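Local coordinates for integral membrane indolylacetylinositol arabinosyltransferase EmbB (Mycolicibacterium smegmatis MC2 155, PDB 7BVC), which probably transfers arabinose units in the cell membrane to build the arabinan of mycobacterial cell-wall arabinogalactan, at residues G392-G397 and A425-I430. Sequence-based numbering, arbitrary orientation.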
loop_
_atom_site.group_PDB
_atom_site.type_symbol
_atom_site.label_atom_id
_atom_site.label_comp_id
_atom_site.label_asym_id
_atom_site.label_seq_id
_atom_site.Cartn_x
_atom_site.Cartn_y
_atom_site.Cartn_z
ATOM N N GLY B 392 23.448 -12.049 5.736
ATOM C CA GLY B 392 24.140 -13.309 5.942
ATOM C C GLY B 392 25.052 -13.274 7.152
ATOM O O GLY B 392 25.178 -14.263 7.875
ATOM N N GLN B 393 25.690 -12.127 7.398
ATOM C CA GLN B 393 26.545 -11.996 8.572
ATOM C C GLN B 393 25.734 -12.100 9.857
ATOM O O GLN B 393 26.163 -12.753 10.817
ATOM C CB GLN B 393 27.303 -10.672 8.522
ATOM C CG GLN B 393 28.485 -10.664 7.571
ATOM C CD GLN B 393 28.065 -10.546 6.120
ATOM O OE1 GLN B 393 28.267 -11.463 5.327
ATOM N NE2 GLN B 393 27.476 -9.412 5.765
ATOM N N ILE B 394 24.556 -11.478 9.893
ATOM C CA ILE B 394 23.723 -11.548 11.088
ATOM C C ILE B 394 23.179 -12.957 11.281
ATOM O O ILE B 394 23.096 -13.454 12.412
ATOM C CB ILE B 394 22.595 -10.504 11.018
ATOM C CG1 ILE B 394 23.183 -9.094 10.993
ATOM C CG2 ILE B 394 21.661 -10.649 12.203
ATOM C CD1 ILE B 394 22.159 -8.012 10.777
ATOM N N ALA B 395 22.810 -13.629 10.189
ATOM C CA ALA B 395 22.366 -15.016 10.298
ATOM C C ALA B 395 23.482 -15.909 10.832
ATOM O O ALA B 395 23.246 -16.763 11.696
ATOM C CB ALA B 395 21.873 -15.521 8.944
ATOM N N THR B 396 24.707 -15.714 10.345
ATOM C CA THR B 396 25.826 -16.512 10.829
ATOM C C THR B 396 26.135 -16.215 12.290
ATOM O O THR B 396 26.463 -17.132 13.049
ATOM C CB THR B 396 27.060 -16.261 9.963
ATOM O OG1 THR B 396 26.764 -16.596 8.604
ATOM C CG2 THR B 396 28.229 -17.108 10.437
ATOM N N GLY B 397 26.014 -14.955 12.709
ATOM C CA GLY B 397 26.227 -14.635 14.112
ATOM C C GLY B 397 25.180 -15.263 15.011
ATOM O O GLY B 397 25.499 -15.816 16.071
ATOM N N ALA B 425 26.425 -9.500 21.117
ATOM C CA ALA B 425 26.640 -8.056 21.118
ATOM C C ALA B 425 27.233 -7.586 19.795
ATOM O O ALA B 425 26.772 -6.595 19.216
ATOM C CB ALA B 425 27.547 -7.663 22.282
ATOM N N PHE B 426 28.244 -8.297 19.290
ATOM C CA PHE B 426 28.911 -7.864 18.068
ATOM C C PHE B 426 28.000 -7.992 16.856
ATOM O O PHE B 426 28.050 -7.156 15.948
ATOM C CB PHE B 426 30.198 -8.656 17.861
ATOM C CG PHE B 426 31.412 -7.988 18.427
ATOM C CD1 PHE B 426 31.813 -8.239 19.727
ATOM C CD2 PHE B 426 32.146 -7.099 17.666
ATOM C CE1 PHE B 426 32.927 -7.620 20.253
ATOM C CE2 PHE B 426 33.260 -6.478 18.185
ATOM C CZ PHE B 426 33.651 -6.738 19.482
ATOM N N THR B 427 27.162 -9.026 16.814
ATOM C CA THR B 427 26.235 -9.146 15.698
ATOM C C THR B 427 25.019 -8.243 15.843
ATOM O O THR B 427 24.317 -8.015 14.853
ATOM C CB THR B 427 25.784 -10.595 15.523
ATOM O OG1 THR B 427 25.013 -10.713 14.323
ATOM C CG2 THR B 427 24.939 -11.018 16.682
ATOM N N LEU B 428 24.751 -7.728 17.044
ATOM C CA LEU B 428 23.760 -6.669 17.187
ATOM C C LEU B 428 24.329 -5.319 16.779
ATOM O O LEU B 428 23.586 -4.452 16.306
ATOM C CB LEU B 428 23.254 -6.615 18.630
ATOM C CG LEU B 428 22.156 -5.611 18.980
ATOM C CD1 LEU B 428 21.145 -6.247 19.912
ATOM C CD2 LEU B 428 22.748 -4.366 19.621
ATOM N N GLY B 429 25.634 -5.127 16.950
ATOM C CA GLY B 429 26.268 -3.878 16.578
ATOM C C GLY B 429 26.451 -3.683 15.084
ATOM O O GLY B 429 27.053 -2.695 14.657
ATOM N N ILE B 430 25.930 -4.605 14.281
ATOM C CA ILE B 430 26.023 -4.495 12.826
ATOM C C ILE B 430 24.869 -3.680 12.260
ATOM O O ILE B 430 25.076 -2.716 11.521
ATOM C CB ILE B 430 26.076 -5.898 12.185
ATOM C CG1 ILE B 430 27.371 -6.618 12.554
ATOM C CG2 ILE B 430 25.944 -5.797 10.678
ATOM C CD1 ILE B 430 27.506 -7.984 11.922
#
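The flat groups stay at the margins: no ring lies between the two segments. The side chain of Gln-393 leads away from 425-430 and touches Tyr-319 of a loop and Cys-343 of helix 342-355. Trp-318 lies beside 425-430, where its NE1 hydrogen-bonds to Phe-426 O and its side chain touches Ile-430.

The centre of the contact is Thr-427. Its OG1 is anti to the backbone N (chi1 -173°) and points at the backbone of helix 391-411. OG1 lies 3.6 Å from Ile-394 CA. The same OG1 is 4.1 Å from Gly-397 CA, one helical turn further on. These are van der Waals contacts. Gly-397 has no side chain to stand between the helices, and its CA comes within 5.7 Å of Thr-427 CA.

Helices 391-411 and 415-428 form an antiparallel helical hairpin with a very short connection. It belongs to the membrane part of the enzyme, which is of the GT-C glycosyltransferase type. The contact joins the start of the first helix to the end of the second.

Ile-394 crosses Thr-427 obliquely. Its CG2 branch passes 4.0 Å from Thr-427 OG1. Its CG1 branch sits beside the backbone N (chi1 -63°), anti to the carbonyl carbon, and meets Ile-430 CG2 at 4.3 Å. Leu-584 also touches Ile-394.

Ile-430 follows the helix end, but its CB still points toward 392-397. Its side chain is extended (chi2 -178°), which carries CD1 to 4.3 Å from Gln-393 CB. The apolar base of Gln-393 is thus part of the contact. The Ile-430 side chain lies about 9 Å from the bound ethambutol. Arg-389, just ahead of Gly-392 in the chain, lines that drug's pocket.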